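Local coordinates for xylanase and alpha-amylase inhibitor protein (Scadoxus multiflorus, PDB 3MU7) that inhibits xylanase and alpha-amylase and has a TIM-barrel fold of the glycosyl hydrolase family 18 type, at residues A[23-27]-A[265-271]; A[98-103]-A[111-117]; A[175-181]-A[210-216]. All blocks are in the same frame, centred on the assembly; numbering follows the deposited sequence.

Contact 1: residues A[23-27]-A[265-271]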
loop_
_atom_site.group_PDB
_atom_site.type_symbol
_atom_site.label_atom_id
_atom_site.label_comp_id
_atom_site.label_asym_id
_atom_site.label_seq_id
_atom_site.Cartn_x
_atom_site.Cartn_y
_atom_site.Cartn_z
ATOM N N ASP A 23 -10.718 3.730 -13.592
ATOM C CA ASP A 23 -11.043 3.803 -15.023
ATOM C C ASP A 23 -9.846 4.074 -15.929
ATOM O O ASP A 23 -9.919 3.847 -17.133
ATOM C CB ASP A 23 -12.131 4.847 -15.275
ATOM C CG ASP A 23 -13.500 4.366 -14.876
ATOM O OD1 ASP A 23 -13.699 3.144 -14.763
ATOM O OD2 ASP A 23 -14.379 5.233 -14.693
ATOM N N SER A 24 -8.743 4.557 -15.367
ATOM C CA SER A 24 -7.532 4.763 -16.155
ATOM C C SER A 24 -7.049 3.458 -16.782
ATOM O O SER A 24 -6.413 3.472 -17.835
ATOM C CB SER A 24 -6.413 5.344 -15.293
ATOM O OG SER A 24 -5.861 4.356 -14.442
ATOM N N GLY A 25 -7.340 2.333 -16.132
ATOM C CA GLY A 25 -6.858 1.029 -16.585
ATOM C C GLY A 25 -5.378 0.815 -16.317
ATOM O O GLY A 25 -4.795 -0.154 -16.806
ATOM N N ASN A 26 -4.762 1.709 -15.547
ATOM C CA ASN A 26 -3.320 1.631 -15.301
ATOM C C ASN A 26 -2.933 0.787 -14.097
ATOM O O ASN A 26 -1.759 0.433 -13.948
ATOM C CB ASN A 26 -2.725 3.027 -15.133
ATOM C CG ASN A 26 -2.643 3.788 -16.429
ATOM O OD1 ASN A 26 -3.159 3.346 -17.459
ATOM N ND2 ASN A 26 -1.998 4.945 -16.389
ATOM N N TYR A 27 -3.902 0.477 -13.239
ATOM C CA TYR A 27 -3.598 -0.059 -11.914
ATOM C C TYR A 27 -4.235 -1.405 -11.638
ATOM O O TYR A 27 -5.410 -1.618 -11.946
ATOM C CB TYR A 27 -4.056 0.927 -10.838
ATOM C CG TYR A 27 -3.670 2.359 -11.098
ATOM C CD1 TYR A 27 -4.644 3.316 -11.375
ATOM C CD2 TYR A 27 -2.336 2.757 -11.089
ATOM C CE1 TYR A 27 -4.303 4.624 -11.612
ATOM C CE2 TYR A 27 -1.984 4.071 -11.315
ATOM C CZ TYR A 27 -2.976 5.002 -11.581
ATOM O OH TYR A 27 -2.673 6.320 -11.811
ATOM N N SER A 265 2.567 6.694 -14.835
ATOM C CA SER A 265 2.127 5.340 -15.179
ATOM C C SER A 265 1.782 5.199 -16.668
ATOM O O SER A 265 2.059 4.162 -17.260
ATOM C CB SER A 265 0.972 4.856 -14.301
ATOM O OG SER A 265 -0.148 5.700 -14.433
ATOM N N ASN A 266 1.185 6.230 -17.270
ATOM C CA ASN A 266 0.976 6.228 -18.726
ATOM C C ASN A 266 2.296 6.005 -19.467
ATOM O O ASN A 266 2.367 5.184 -20.383
ATOM C CB ASN A 266 0.303 7.521 -19.208
ATOM C CG ASN A 266 -1.207 7.510 -19.018
ATOM O OD1 ASN A 266 -1.818 6.462 -18.810
ATOM N ND2 ASN A 266 -1.818 8.688 -19.106
ATOM N N LYS A 267 3.346 6.705 -19.036
ATOM C CA LYS A 267 4.671 6.597 -19.654
ATOM C C LYS A 267 5.321 5.234 -19.419
ATOM O O LYS A 267 5.944 4.673 -20.327
ATOM C CB LYS A 267 5.590 7.719 -19.164
ATOM C CG LYS A 267 5.144 9.105 -19.603
ATOM C CD LYS A 267 6.009 10.183 -18.978
ATOM C CE LYS A 267 5.428 11.562 -19.221
ATOM N NZ LYS A 267 6.187 12.603 -18.475
ATOM N N ILE A 268 5.176 4.704 -18.205
ATOM C CA ILE A 268 5.643 3.352 -17.880
ATOM C C ILE A 268 4.984 2.315 -18.796
ATOM O O ILE A 268 5.652 1.408 -19.302
ATOM C CB ILE A 268 5.370 2.988 -16.382
ATOM C CG1 ILE A 268 6.294 3.780 -15.444
ATOM C CG2 ILE A 268 5.516 1.485 -16.140
ATOM C CD1 ILE A 268 7.779 3.371 -15.475
ATOM N N LEU A 269 3.680 2.473 -19.013
ATOM C CA LEU A 269 2.879 1.500 -19.757
ATOM C C LEU A 269 2.852 1.727 -21.272
ATOM O O LEU A 269 2.387 0.863 -22.018
ATOM C CB LEU A 269 1.447 1.466 -19.211
ATOM C CG LEU A 269 1.267 1.008 -17.758
ATOM C CD1 LEU A 269 -0.156 1.255 -17.299
ATOM C CD2 LEU A 269 1.650 -0.462 -17.582
ATOM N N GLY A 270 3.340 2.882 -21.717
ATOM C CA GLY A 270 3.368 3.212 -23.143
ATOM C C GLY A 270 2.041 3.701 -23.690
ATOM O O GLY A 270 1.794 3.630 -24.897
ATOM N N LYS A 271 1.180 4.194 -22.805
ATOM C CA LYS A 271 -0.083 4.799 -23.213
ATOM C C LYS A 271 0.151 6.257 -23.591
ATOM O O LYS A 271 1.066 6.900 -23.069
ATOM C CB LYS A 271 -1.132 4.683 -22.103
ATOM C CG LYS A 271 -1.550 3.249 -21.786
ATOM C CD LYS A 271 -2.690 3.219 -20.781
ATOM C CE LYS A 271 -3.091 1.795 -20.444
ATOM N NZ LYS A 271 -4.245 1.761 -19.496
HETATM O O HOH W 1 -4.645 5.598 -18.775
HETATM O O HOH W 2 -6.537 2.487 -20.817
#
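Asn26 reaches from the loop 23-27 to the helix end 265-271, and its carboxamide uses both ends there. The amide donates twice: Asn26 ND2 bonds Asn266 OD1 at 2.9 Å, almost straight at 177°, and Ser265 OG at 2.8 Å. The Asn266 oxygen lies in the amide plane of Asn26, but the two amides stand nearly perpendicular, at 80°, so the N-H comes in above the plane of the receiving carbonyl. On the other side of the amide, Asn26 OD1 accepts from Lys271 NZ at 2.8 Å, almost head-on to the C=O. Lys271 arrives fully extended beyond CG, running alongside Asn26 the other way, and its ammonium also makes weak bonds to the carbonyls of Ser24 and Gly25. Three groups thus fix the rotation of one buried amide.

Apolar contact across the segments is slight: CD1 of Leu269 packs against CG of Asn26 at 3.7 Å. Inside the loop, Asn26 CB covers one face of the neighbouring Tyr27 ring. A water accepts from Lys271 NZ and donates to Ser24 O. Asp259 takes the hydroxyls of both Ser265 and Tyr27.

Asn26 N donates to Ser24 OG at 3.1 Å, an ST turn after helix 18-23; Ser24 OG also bonds Thr21 O in that helix. The contact ties the turn leading into strand 29-37 of the TIM barrel to the C-terminal helix 264-269.

Contact 2: residues A[98-103]-A[111-117]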
loop_
_atom_site.group_PDB
_atom_site.type_symbol
_atom_site.label_atom_id
_atom_site.label_comp_id
_atom_site.label_asym_id
_atom_site.label_seq_id
_atom_site.Cartn_x
_atom_site.Cartn_y
_atom_site.Cartn_z
ATOM N N LYS A 98 -14.604 -6.785 10.714
ATOM C CA LYS A 98 -16.050 -6.582 10.733
ATOM C C LYS A 98 -16.495 -5.465 9.801
ATOM O O LYS A 98 -17.542 -5.564 9.163
ATOM C CB LYS A 98 -16.533 -6.277 12.151
ATOM C CG LYS A 98 -16.505 -7.471 13.090
ATOM C CD LYS A 98 -17.166 -7.124 14.414
ATOM C CE LYS A 98 -17.319 -8.347 15.304
ATOM N NZ LYS A 98 -18.084 -8.036 16.546
ATOM N N ASN A 99 -15.707 -4.399 9.717
ATOM C CA ASN A 99 -16.148 -3.204 9.003
ATOM C C ASN A 99 -15.746 -3.107 7.543
ATOM O O ASN A 99 -16.419 -2.416 6.772
ATOM C CB ASN A 99 -15.718 -1.954 9.749
ATOM C CG ASN A 99 -16.557 -1.711 10.968
ATOM O OD1 ASN A 99 -17.727 -1.350 10.854
ATOM N ND2 ASN A 99 -15.979 -1.919 12.147
ATOM N N PHE A 100 -14.666 -3.787 7.163
ATOM C CA PHE A 100 -14.096 -3.644 5.825
ATOM C C PHE A 100 -13.922 -4.958 5.083
ATOM O O PHE A 100 -13.910 -4.956 3.859
ATOM C CB PHE A 100 -12.736 -2.926 5.881
ATOM C CG PHE A 100 -12.798 -1.531 6.443
ATOM C CD1 PHE A 100 -13.166 -0.450 5.642
ATOM C CD2 PHE A 100 -12.466 -1.293 7.773
ATOM C CE1 PHE A 100 -13.215 0.846 6.170
ATOM C CE2 PHE A 100 -12.510 -0.010 8.303
ATOM C CZ PHE A 100 -12.883 1.061 7.500
ATOM N N LEU A 101 -13.762 -6.069 5.795
ATOM C CA LEU A 101 -13.371 -7.318 5.136
ATOM C C LEU A 101 -14.481 -8.352 5.042
ATOM O O LEU A 101 -14.316 -9.395 4.408
ATOM C CB LEU A 101 -12.127 -7.900 5.809
ATOM C CG LEU A 101 -10.899 -6.978 5.818
ATOM C CD1 LEU A 101 -9.809 -7.544 6.709
ATOM C CD2 LEU A 101 -10.364 -6.735 4.405
ATOM N N LEU A 102 -15.606 -8.043 5.676
ATOM C CA LEU A 102 -16.791 -8.887 5.650
ATOM C C LEU A 102 -17.979 -8.053 5.195
ATOM O O LEU A 102 -17.974 -6.837 5.371
ATOM C CB LEU A 102 -17.083 -9.431 7.048
ATOM C CG LEU A 102 -16.125 -10.455 7.650
ATOM C CD1 LEU A 102 -16.513 -10.691 9.099
ATOM C CD2 LEU A 102 -16.147 -11.761 6.870
ATOM N N PRO A 103 -19.016 -8.707 4.626
ATOM C CA PRO A 103 -20.285 -8.018 4.387
ATOM C C PRO A 103 -20.881 -7.543 5.713
ATOM O O PRO A 103 -20.532 -8.089 6.765
ATOM C CB PRO A 103 -21.172 -9.113 3.774
ATOM C CG PRO A 103 -20.238 -10.142 3.276
ATOM C CD PRO A 103 -19.067 -10.117 4.199
ATOM N N ARG A 111 -19.257 0.650 9.556
ATOM C CA ARG A 111 -19.182 0.587 8.094
ATOM C C ARG A 111 -18.732 1.932 7.446
ATOM O O ARG A 111 -19.486 2.562 6.709
ATOM C CB ARG A 111 -20.519 0.169 7.463
ATOM C CG ARG A 111 -21.200 -1.041 8.090
ATOM C CD ARG A 111 -20.383 -2.324 7.931
ATOM N NE ARG A 111 -20.066 -2.660 6.532
ATOM C CZ ARG A 111 -19.566 -3.838 6.165
ATOM N NH1 ARG A 111 -19.319 -4.773 7.067
ATOM N NH2 ARG A 111 -19.313 -4.065 4.873
ATOM N N PRO A 112 -17.505 2.327 7.723
ATOM C CA PRO A 112 -17.043 3.589 7.126
ATOM C C PRO A 112 -17.253 3.712 5.647
ATOM O O PRO A 112 -17.600 4.790 5.166
ATOM C CB PRO A 112 -15.643 3.736 7.705
ATOM C CG PRO A 112 -15.844 3.220 9.099
ATOM C CD PRO A 112 -16.998 2.276 9.106
ATOM N N PHE A 113 -17.026 2.627 4.905
ATOM C CA PHE A 113 -17.218 2.633 3.449
ATOM C C PHE A 113 -18.510 1.912 3.068
ATOM O O PHE A 113 -18.620 1.330 1.980
ATOM C CB PHE A 113 -16.024 1.973 2.753
ATOM C CG PHE A 113 -14.695 2.619 2.971
ATOM C CD1 PHE A 113 -14.594 3.942 3.423
ATOM C CD2 PHE A 113 -13.529 1.893 2.744
ATOM C CE1 PHE A 113 -13.330 4.520 3.627
ATOM C CE2 PHE A 113 -12.274 2.461 2.959
ATOM C CZ PHE A 113 -12.171 3.782 3.396
ATOM N N GLY A 114 -19.492 1.944 3.968
ATOM C CA GLY A 114 -20.765 1.301 3.682
ATOM C C GLY A 114 -20.647 -0.200 3.506
ATOM O O GLY A 114 -19.864 -0.858 4.167
ATOM N N ASN A 115 -21.444 -0.739 2.589
ATOM C CA ASN A 115 -21.502 -2.180 2.366
ATOM C C ASN A 115 -20.439 -2.742 1.424
ATOM O O ASN A 115 -20.466 -3.919 1.082
ATOM C CB ASN A 115 -22.909 -2.591 1.920
ATOM C CG ASN A 115 -23.948 -2.338 2.992
ATOM O OD1 ASN A 115 -23.617 -2.165 4.167
ATOM N ND2 ASN A 115 -25.213 -2.317 2.596
ATOM N N ALA A 116 -19.498 -1.897 1.012
ATOM C CA ALA A 116 -18.336 -2.373 0.266
ATOM C C ALA A 116 -17.536 -3.359 1.109
ATOM O O ALA A 116 -17.487 -3.246 2.344
ATOM C CB ALA A 116 -17.464 -1.212 -0.140
ATOM N N VAL A 117 -16.945 -4.337 0.436
ATOM C CA VAL A 117 -16.057 -5.300 1.070
ATOM C C VAL A 117 -14.724 -5.185 0.355
ATOM O O VAL A 117 -14.625 -5.433 -0.846
ATOM C CB VAL A 117 -16.601 -6.744 0.983
ATOM C CG1 VAL A 117 -15.608 -7.726 1.594
ATOM C CG2 VAL A 117 -17.957 -6.852 1.684
HETATM O O HOH W 3 -17.171 -0.268 5.252
#
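Arg111 folds back over the end of helix 86-101 and holds Leu102 O end-on, with NH1 at 3.0 Å and NH2 at 3.1 Å. That oxygen lies in the guanidinium plane, while Asn99 O sits over one face of the same group, 3.5 Å above its centre. Two successive kinks in the Arg111 chain, chi2 -64° and chi3 -57°, bring the guanidinium back to Asn99 O and Leu102 O. The backbone N of Arg111 meanwhile donates to Asn99 OD1 at 2.8 Å. Beside these polar bonds, the edge of the Phe100 ring meets the face of Phe113 in a T-shaped stack, centroids 5.1 Å apart and planes at 72°, and Phe100 CZ touches Pro112 CB. Val117 lays its two methyls along the backbone of Leu101 to Pro103.

In the second shell, Arg111 NE donates to Gly114 O at 3.0 Å, which fixes the guanidinium from its other edge, and Glu109 OE1 pairs with Arg111 NH1 in a salt bridge. A water joins Asn99 O, Phe113 N and Gly114 O. The type I turn 111-114 and the type II' turn 113-116 shape the loop.

Further out, Phe113 and Ala116 lean on helix 56-65, Pro112 and Phe113 on strand 45-46, and the loop runs on from helix 86-101 into strand 120-125.

Contact 3: residues A[175-181]-A[210-216]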
loop_
_atom_site.group_PDB
_atom_site.type_symbol
_atom_site.label_atom_id
_atom_site.label_comp_id
_atom_site.label_asym_id
_atom_site.label_seq_id
_atom_site.Cartn_x
_atom_site.Cartn_y
_atom_site.Cartn_z
ATOM N N ASP A 175 1.123 -11.139 1.380
ATOM C CA ASP A 175 0.961 -11.571 0.001
ATOM C C ASP A 175 1.841 -10.780 -0.949
ATOM O O ASP A 175 2.296 -11.305 -1.967
ATOM C CB ASP A 175 -0.498 -11.421 -0.407
ATOM C CG ASP A 175 -1.403 -12.289 0.421
ATOM O OD1 ASP A 175 -1.369 -13.523 0.234
ATOM O OD2 ASP A 175 -2.118 -11.757 1.287
ATOM N N ALA A 176 2.063 -9.508 -0.619
ATOM C CA ALA A 176 2.896 -8.630 -1.421
ATOM C C ALA A 176 3.444 -7.542 -0.536
ATOM O O ALA A 176 2.844 -7.174 0.474
ATOM C CB ALA A 176 2.105 -8.016 -2.565
ATOM N N ILE A 177 4.606 -7.039 -0.914
ATOM C CA ILE A 177 5.132 -5.841 -0.290
ATOM C C ILE A 177 5.534 -4.867 -1.381
ATOM O O ILE A 177 5.946 -5.276 -2.468
ATOM C CB ILE A 177 6.306 -6.136 0.661
ATOM C CG1 ILE A 177 7.578 -6.473 -0.107
ATOM C CG2 ILE A 177 5.918 -7.197 1.701
ATOM C CD1 ILE A 177 8.778 -6.627 0.775
ATOM N N TRP A 178 5.360 -3.581 -1.114
ATOM C CA TRP A 178 5.890 -2.526 -1.983
ATOM C C TRP A 178 6.881 -1.747 -1.152
ATOM O O TRP A 178 6.527 -1.118 -0.144
ATOM C CB TRP A 178 4.805 -1.601 -2.561
ATOM C CG TRP A 178 3.451 -1.809 -1.972
ATOM C CD1 TRP A 178 2.982 -1.305 -0.792
ATOM C CD2 TRP A 178 2.389 -2.598 -2.526
ATOM N NE1 TRP A 178 1.692 -1.740 -0.576
ATOM C CE2 TRP A 178 1.306 -2.532 -1.625
ATOM C CE3 TRP A 178 2.248 -3.355 -3.698
ATOM C CZ2 TRP A 178 0.093 -3.192 -1.862
ATOM C CZ3 TRP A 178 1.047 -4.020 -3.925
ATOM C CH2 TRP A 178 -0.013 -3.930 -3.013
ATOM N N VAL A 179 8.139 -1.821 -1.561
ATOM C CA VAL A 179 9.214 -1.158 -0.845
ATOM C C VAL A 179 9.287 0.298 -1.294
ATOM O O VAL A 179 9.289 0.579 -2.498
ATOM C CB VAL A 179 10.557 -1.873 -1.109
ATOM C CG1 VAL A 179 11.683 -1.202 -0.358
ATOM C CG2 VAL A 179 10.469 -3.355 -0.728
ATOM N N GLN A 180 9.365 1.216 -0.335
ATOM C CA GLN A 180 9.453 2.635 -0.651
ATOM C C GLN A 180 10.876 3.010 -1.031
ATOM O O GLN A 180 11.702 3.298 -0.160
ATOM C CB GLN A 180 9.000 3.480 0.531
ATOM C CG GLN A 180 7.589 3.216 1.005
ATOM C CD GLN A 180 7.269 4.064 2.208
ATOM O OE1 GLN A 180 7.326 5.295 2.143
ATOM N NE2 GLN A 180 6.944 3.425 3.320
ATOM N N PHE A 181 11.168 2.990 -2.327
ATOM C CA PHE A 181 12.479 3.429 -2.802
ATOM C C PHE A 181 12.481 4.943 -3.000
ATOM O O PHE A 181 12.717 5.452 -4.095
ATOM C CB PHE A 181 12.882 2.665 -4.065
ATOM C CG PHE A 181 13.101 1.193 -3.837
ATOM C CD1 PHE A 181 14.206 0.743 -3.126
ATOM C CD2 PHE A 181 12.206 0.258 -4.337
ATOM C CE1 PHE A 181 14.410 -0.618 -2.917
ATOM C CE2 PHE A 181 12.413 -1.099 -4.138
ATOM C CZ PHE A 181 13.516 -1.538 -3.428
ATOM N N THR A 210 8.032 -12.994 0.965
ATOM C CA THR A 210 6.757 -12.703 0.331
ATOM C C THR A 210 6.824 -13.201 -1.108
ATOM O O THR A 210 7.912 -13.262 -1.697
ATOM C CB THR A 210 6.437 -11.182 0.376
ATOM O OG1 THR A 210 5.146 -10.947 -0.190
ATOM C CG2 THR A 210 7.451 -10.366 -0.410
ATOM N N ASP A 211 5.669 -13.533 -1.676
ATOM C CA ASP A 211 5.617 -13.995 -3.058
ATOM C C ASP A 211 5.887 -12.881 -4.068
ATOM O O ASP A 211 6.342 -13.155 -5.176
ATOM C CB ASP A 211 4.266 -14.644 -3.370
ATOM C CG ASP A 211 4.066 -15.980 -2.666
ATOM O OD1 ASP A 211 5.058 -16.622 -2.262
ATOM O OD2 ASP A 211 2.889 -16.382 -2.529
ATOM N N LYS A 212 5.591 -11.635 -3.710
ATOM C CA LYS A 212 5.684 -10.516 -4.648
ATOM C C LYS A 212 6.287 -9.279 -3.982
ATOM O O LYS A 212 5.765 -8.790 -3.022
ATOM C CB LYS A 212 4.295 -10.169 -5.171
ATOM C CG LYS A 212 3.630 -11.269 -6.068
ATOM C CD LYS A 212 4.479 -11.637 -7.300
ATOM C CE LYS A 212 4.150 -13.054 -7.873
ATOM N NZ LYS A 212 4.201 -13.135 -9.315
ATOM N N VAL A 213 7.368 -8.804 -4.564
ATOM C CA VAL A 213 7.981 -7.553 -4.148
ATOM C C VAL A 213 7.805 -6.546 -5.283
ATOM O O VAL A 213 8.208 -6.791 -6.431
ATOM C CB VAL A 213 9.483 -7.719 -3.786
ATOM C CG1 VAL A 213 10.056 -6.401 -3.267
ATOM C CG2 VAL A 213 9.693 -8.830 -2.757
ATOM N N PHE A 214 7.178 -5.426 -4.953
ATOM C CA PHE A 214 6.988 -4.323 -5.879
ATOM C C PHE A 214 7.971 -3.207 -5.533
ATOM O O PHE A 214 8.265 -2.976 -4.351
ATOM C CB PHE A 214 5.573 -3.750 -5.738
ATOM C CG PHE A 214 4.464 -4.635 -6.264
ATOM C CD1 PHE A 214 4.101 -5.811 -5.608
ATOM C CD2 PHE A 214 3.730 -4.241 -7.379
ATOM C CE1 PHE A 214 3.052 -6.591 -6.085
ATOM C CE2 PHE A 214 2.675 -5.015 -7.855
ATOM C CZ PHE A 214 2.338 -6.191 -7.211
ATOM N N LEU A 215 8.451 -2.492 -6.550
ATOM C CA LEU A 215 9.294 -1.319 -6.316
ATOM C C LEU A 215 8.437 -0.070 -6.255
ATOM O O LEU A 215 7.750 0.258 -7.221
ATOM C CB LEU A 215 10.364 -1.161 -7.398
ATOM C CG LEU A 215 11.379 -2.293 -7.541
ATOM C CD1 LEU A 215 10.984 -3.226 -8.677
ATOM C CD2 LEU A 215 12.757 -1.710 -7.784
ATOM N N GLY A 216 8.463 0.604 -5.113
ATOM C CA GLY A 216 7.726 1.850 -4.919
ATOM C C GLY A 216 8.535 3.058 -5.331
ATOM O O GLY A 216 9.668 3.247 -4.868
HETATM O O HOH W 4 0.082 -14.843 -1.597
#
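Trp178 and Phe214 project together from one face of the sheet, with their rings turned 70° against each other. The six-membered ring of the indole presents its edge to the face of the phenyl ring in a T-shaped pair: Trp178 CE3 lies 3.5 Å above the Phe214 plane, toward its rim, and 3.6 Å from Phe214 CD1. Trp178 CG nearly eclipses its backbone N (chi1 9°), a strained setting that carries the edge of the six-membered ring over Phe214. Trp178 NE1 bonds Asp122, and the indole meets Tyr29 edge to face as well. Ala176 CB approaches Phe214 CE1 obliquely.

The backbones beneath are the neighbouring parallel strands 176-180 and 213-218, the axes of segments 176-180 and 213-216 at 26°. Ile177 N donates to Lys212 O, Phe214 N to Ile177 O at 2.8 Å, Val179 N to Phe214 O, Gly216 N to Val179 O and Phe181 N to Gly216 O, so each strand alternately gives and takes. With helix 195-207 connecting them they form a beta-alpha-beta crossover of the TIM barrel, and Trp178 and Phe214 are on the inward side.

Ile177, Val179, Val213 and Leu215 occupy the outer face. Ile177 CG1 is 4.0 Å from Val213 CG1, and the same Val213 methyl meets Val179 CG2. From the helix, Trp204 touches Ile177 and Val179, and Trp201 touches Leu215.

At the C-terminal end Phe181 sets CE2 3.7 Å from Leu215 CD2, while Val179 CG1 covers one face of its ring. At the other end Thr210 CG2 packs 3.9 Å from Ile177 CG1; its hydroxyl bonds Phe174 O. Water links Asp175 OD1 to Asp211 OD2, the second bond weak, and Asp175 pairs with Arg144.

Overall arrangement
Contact 3 is the buried one, its centre about 9 Å from the centre of the chain, and joins two adjacent barrel strands by a backbone ladder and apolar side chains on both faces. Contacts 1 and 2 are partly buried, the centre of each about 18 Å from that of the chain, and centre instead on a polar side chain: an asparagine amide in contact 1, an arginine guanidinium in contact 2. They hold different elements. Contact 1 brings the C-terminal helix to a loop far away in sequence, whereas contact 2 ties a helix end to the loop that follows. Contacts 2 and 3 lie on opposite sides of the chain's centre, and each pairs an aromatic edge with an aromatic face.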